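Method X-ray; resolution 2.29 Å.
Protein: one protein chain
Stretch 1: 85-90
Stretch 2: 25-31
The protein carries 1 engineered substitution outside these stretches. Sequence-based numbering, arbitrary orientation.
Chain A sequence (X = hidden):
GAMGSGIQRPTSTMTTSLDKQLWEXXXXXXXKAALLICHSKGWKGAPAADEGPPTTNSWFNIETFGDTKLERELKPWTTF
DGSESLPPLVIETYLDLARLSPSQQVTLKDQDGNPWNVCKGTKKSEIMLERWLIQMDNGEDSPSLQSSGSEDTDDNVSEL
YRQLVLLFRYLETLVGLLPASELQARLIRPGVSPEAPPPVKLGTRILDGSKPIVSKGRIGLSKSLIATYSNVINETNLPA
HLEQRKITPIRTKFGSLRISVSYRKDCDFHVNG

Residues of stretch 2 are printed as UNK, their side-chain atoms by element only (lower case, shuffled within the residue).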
ATOM      1  N   SER A  85      -9.737  20.532  -2.989  1.00 75.85           N
ATOM      2  CA  SER A  85      -9.964  19.115  -3.209  1.00 71.63           C
ATOM      3  C   SER A  85      -9.268  18.259  -2.149  1.00 55.20           C
ATOM      4  O   SER A  85      -8.160  18.601  -1.695  1.00 54.71           O
ATOM      5  CB  SER A  85      -9.432  18.713  -4.572  1.00 72.68           C
ATOM      6  OG  SER A  85     -10.421  18.923  -5.545  1.00 85.76           O
ATOM      7  N   LEU A  86      -9.939  17.164  -1.795  1.00 55.00           N
ATOM      8  CA  LEU A  86      -9.471  16.148  -0.839  1.00 61.44           C
ATOM      9  C   LEU A  86      -8.364  15.420  -1.597  1.00 50.89           C
ATOM     10  O   LEU A  86      -8.649  14.813  -2.591  1.00 50.86           O
ATOM     11  CB  LEU A  86     -10.625  15.198  -0.533  1.00 60.61           C
ATOM     12  CG  LEU A  86     -10.995  14.802   0.910  1.00 74.94           C
ATOM     13  CD1 LEU A  86     -11.802  13.508   0.899  1.00 68.78           C
ATOM     14  CD2 LEU A  86      -9.799  14.631   1.832  1.00 74.55           C
ATOM     15  N   PRO A  87      -7.091  15.561  -1.195  1.00 52.05           N
ATOM     16  CA  PRO A  87      -6.009  15.051  -2.068  1.00 55.10           C
ATOM     17  C   PRO A  87      -6.070  13.512  -2.170  1.00 57.76           C
ATOM     18  O   PRO A  87      -6.513  12.881  -1.230  1.00 55.47           O
ATOM     19  CB  PRO A  87      -4.716  15.442  -1.318  1.00 53.76           C
ATOM     20  CG  PRO A  87      -5.138  16.342  -0.203  1.00 58.21           C
ATOM     21  CD  PRO A  87      -6.601  16.143   0.062  1.00 50.54           C
ATOM     22  N   PRO A  88      -5.642  12.916  -3.302  1.00 63.17           N
ATOM     23  CA  PRO A  88      -5.505  11.446  -3.328  1.00 54.76           C
ATOM     24  C   PRO A  88      -4.460  10.962  -2.285  1.00 47.23           C
ATOM     25  O   PRO A  88      -3.368  11.580  -2.126  1.00 49.42           O
ATOM     26  CB  PRO A  88      -5.035  11.163  -4.778  1.00 47.98           C
ATOM     27  CG  PRO A  88      -4.323  12.438  -5.165  1.00 54.07           C
ATOM     28  CD  PRO A  88      -5.184  13.531  -4.566  1.00 59.88           C
ATOM     29  N   LEU A  89      -4.834   9.894  -1.587  1.00 43.53           N
ATOM     30  CA  LEU A  89      -4.098   9.301  -0.467  1.00 45.05           C
ATOM     31  C   LEU A  89      -3.353   8.050  -0.917  1.00 41.23           C
ATOM     32  O   LEU A  89      -3.958   7.067  -1.321  1.00 41.30           O
ATOM     33  CB  LEU A  89      -5.039   9.011   0.705  1.00 46.18           C
ATOM     34  CG  LEU A  89      -4.762   8.334   2.103  1.00 53.07           C
ATOM     35  CD1 LEU A  89      -3.416   7.748   2.359  1.00 48.19           C
ATOM     36  CD2 LEU A  89      -5.088   9.284   3.248  1.00 56.67           C
ATOM     37  N   VAL A  90      -2.017   8.146  -0.865  1.00 46.34           N
ATOM     38  CA  VAL A  90      -1.098   7.113  -1.261  1.00 39.44           C
ATOM     39  C   VAL A  90      -0.427   6.482  -0.060  1.00 42.64           C
ATOM     40  O   VAL A  90      -0.000   7.168   0.851  1.00 38.97           O
ATOM     41  CB  VAL A  90      -0.120   7.653  -2.307  1.00 51.99           C
ATOM     42  CG1 VAL A  90       1.055   6.663  -2.637  1.00 44.58           C
ATOM     43  CG2 VAL A  90      -0.954   7.902  -3.541  1.00 49.40           C
ATOM     44  N   UNK A  25     -18.336  12.179   6.371  1.00 54.05           N
ATOM     45  CA  UNK A  25     -18.309  10.744   6.267  1.00 62.89           C
ATOM     46  C   UNK A  25     -17.069  10.389   5.388  1.00 62.61           C
ATOM     47  O   UNK A  25     -16.173   9.684   5.825  1.00 65.71           O
ATOM     48  c   UNK A  25     -19.608  10.270   5.636  1.00 59.21           C
ATOM     49  c   UNK A  25     -21.910   9.239   5.783  1.00 65.33           C
ATOM     50  c   UNK A  25     -20.483   9.363   7.851  1.00 70.24           C
ATOM     51  c   UNK A  25     -20.476   9.215   6.330  1.00 70.80           C
ATOM     52  N   UNK A  26     -17.004  10.960   4.190  1.00 62.22           N
ATOM     53  CA  UNK A  26     -15.919  10.727   3.278  1.00 59.38           C
ATOM     54  C   UNK A  26     -14.530  10.904   3.893  1.00 63.35           C
ATOM     55  O   UNK A  26     -13.728   9.952   3.911  1.00 63.81           O
ATOM     56  c   UNK A  26     -17.973  11.959   0.278  1.00 62.28           C
ATOM     57  c   UNK A  26     -14.887  11.283   1.056  1.00 54.63           C
ATOM     58  c   UNK A  26     -16.101  11.500   1.975  1.00 55.39           C
ATOM     59  c   UNK A  26     -17.342  10.977   1.248  1.00 60.59           C
ATOM     60  N   UNK A  27     -14.266  12.086   4.421  1.00 57.35           N
ATOM     61  CA  UNK A  27     -12.963  12.416   5.008  1.00 55.95           C
ATOM     62  C   UNK A  27     -12.601  11.476   6.188  1.00 59.23           C
ATOM     63  O   UNK A  27     -11.420  11.119   6.386  1.00 51.61           O
ATOM     64  o   UNK A  27     -10.533  14.217   5.519  1.00 56.88           O
ATOM     65  o   UNK A  27     -11.734  14.788   7.212  1.00 72.17           O
ATOM     66  c   UNK A  27     -12.953  13.876   5.438  1.00 53.98           C
ATOM     67  c   UNK A  27     -11.643  14.310   6.090  1.00 59.09           C
ATOM     68  N   UNK A  28     -13.616  11.051   6.934  1.00 47.84           N
ATOM     69  CA  UNK A  28     -13.423  10.209   8.096  1.00 57.25           C
ATOM     70  C   UNK A  28     -13.054   8.793   7.644  1.00 61.43           C
ATOM     71  O   UNK A  28     -12.257   8.099   8.287  1.00 61.90           O
ATOM     72  c   UNK A  28     -14.830  11.302   9.926  1.00 79.00           C
ATOM     73  o   UNK A  28     -13.877  12.027  10.235  1.00 78.18           O
ATOM     74  c   UNK A  28     -14.689  10.135   8.954  1.00 63.66           C
ATOM     75  n   UNK A  28     -16.040  11.473  10.434  1.00 89.35           N
ATOM     76  N   UNK A  29     -13.631   8.381   6.528  1.00 50.16           N
ATOM     77  CA  UNK A  29     -13.314   7.106   5.992  1.00 52.53           C
ATOM     78  C   UNK A  29     -11.821   7.067   5.553  1.00 64.68           C
ATOM     79  O   UNK A  29     -11.062   6.142   5.916  1.00 56.70           O
ATOM     80  c   UNK A  29     -14.361   3.101   4.609  1.00 64.60           C
ATOM     81  c   UNK A  29     -13.491   2.873   3.533  1.00 65.22           C
ATOM     82  c   UNK A  29     -12.894   3.936   2.852  1.00 68.00           C
ATOM     83  c   UNK A  29     -13.142   5.233   3.257  1.00 63.86           C
ATOM     84  c   UNK A  29     -13.987   5.473   4.322  1.00 60.09           C
ATOM     85  c   UNK A  29     -14.585   4.398   5.008  1.00 69.79           C
ATOM     86  c   UNK A  29     -14.172   6.828   4.808  1.00 51.87           C
ATOM     87  N   UNK A  30     -11.419   8.061   4.764  1.00 59.02           N
ATOM     88  CA  UNK A  30     -10.023   8.189   4.331  1.00 61.07           C
ATOM     89  C   UNK A  30      -9.103   7.999   5.519  1.00 57.50           C
ATOM     90  O   UNK A  30      -8.179   7.200   5.448  1.00 49.77           O
ATOM     91  c   UNK A  30      -9.739   9.564   3.781  1.00 52.26           C
ATOM     92  c   UNK A  30     -11.328   9.549   0.360  1.00 50.92           C
ATOM     93  c   UNK A  30     -10.241   9.954  -0.426  1.00 45.47           C
ATOM     94  c   UNK A  30      -8.997  10.170   0.160  1.00 43.68           C
ATOM     95  c   UNK A  30      -9.939   9.684   2.327  1.00 51.10           C
ATOM     96  c   UNK A  30      -8.872  10.075   1.532  1.00 46.53           C
ATOM     97  c   UNK A  30     -11.188   9.419   1.734  1.00 46.70           C
ATOM     98  N   UNK A  31      -9.389   8.727   6.596  1.00 51.74           N
ATOM     99  CA  UNK A  31      -8.654   8.606   7.860  1.00 53.51           C
ATOM    100  C   UNK A  31      -8.693   7.205   8.452  1.00 54.19           C
ATOM    101  O   UNK A  31      -7.631   6.664   8.721  1.00 50.65           O
ATOM    102  c   UNK A  31      -9.133   9.598   8.903  1.00 46.96           C
ATOM    103  c   UNK A  31      -7.534  11.503   8.390  1.00 47.12           C
ATOM    104  c   UNK A  31      -8.976  11.096   8.561  1.00 60.19           C
ATOM    105  c   UNK A  31      -9.641  11.959   9.659  1.00 56.52           C
TER

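Position 25 carries four carbons, forked at the second, and they stay out of reach of stretch 1. That is a leucine, Leu-25; its carbonyl O accepts a hydrogen bond from the backbone N of position 29 at 2.9 Å.

Position 26 also has four carbons, but the fork comes at the first, with one arm two carbons long. The CA-to-CB bond points toward stretch 1, and the one-carbon arm touches Leu-86. Branching at CB with unequal arms makes this Ile-26; Ile-26 CG2 lies 3.8 Å from Leu-86 CD1.

Position 27 has two carbons, the second carrying two oxygens: a carboxylate. Its CA-to-CB bond runs sideways, and one oxygen comes up to Leu-86. This is Asp-27, and Asp-27 OD1 lies 3.8 Å from Leu-86 CD2. A methyl offers the carboxylate no hydrogen bond, so the meeting is one of packing alone.

Position 28 resembles its predecessor in outline, two carbons with a forked end, but the end carries one oxygen and one nitrogen. The amide identifies Asn-28, which is out of reach of stretch 1.

Position 29 shows one carbon and then a ring of six carbons. It is Phe-29, buried, yet its side chain is out of reach of stretch 1.

Position 30 repeats that side chain, one carbon leading to a six-carbon ring, but here CB points toward stretch 1 and the ring meets three of its residues. This is Phe-30. CD1 of Leu-86 stands over one face, 4.1 Å from the centroid of the Phe-30 ring and 12° off the normal, a CH-pi contact. Pro-87 O approaches CE2 of Phe-30 obliquely at 3.9 Å, and Leu-89 CB lies 4.1 Å from Phe-30 CD2.

Position 31 has four carbons forked at the second, with CB directed away; the end of the side chain comes nearer but makes no contact. It is Leu-31.

The contact works by shape, with no hydrogen bond between the stretches. Positions 26 and 30, four residues apart, are about one helical turn from each other, so their side chains both reach the same leucine: Leu-86 CD1 touches Ile-26 CG2 and covers the Phe-30 ring. Farther along stretch 1, Leu-89 also points toward the helix and extends the apolar packing against that ring, while Pro-88 between them turns away. The rule to read is compact: one aromatic ring, presented by a helix, can gather two leucines, one from a loop and one from the start of the strand that follows.

Stretch 2 25-31: LIDNFFL
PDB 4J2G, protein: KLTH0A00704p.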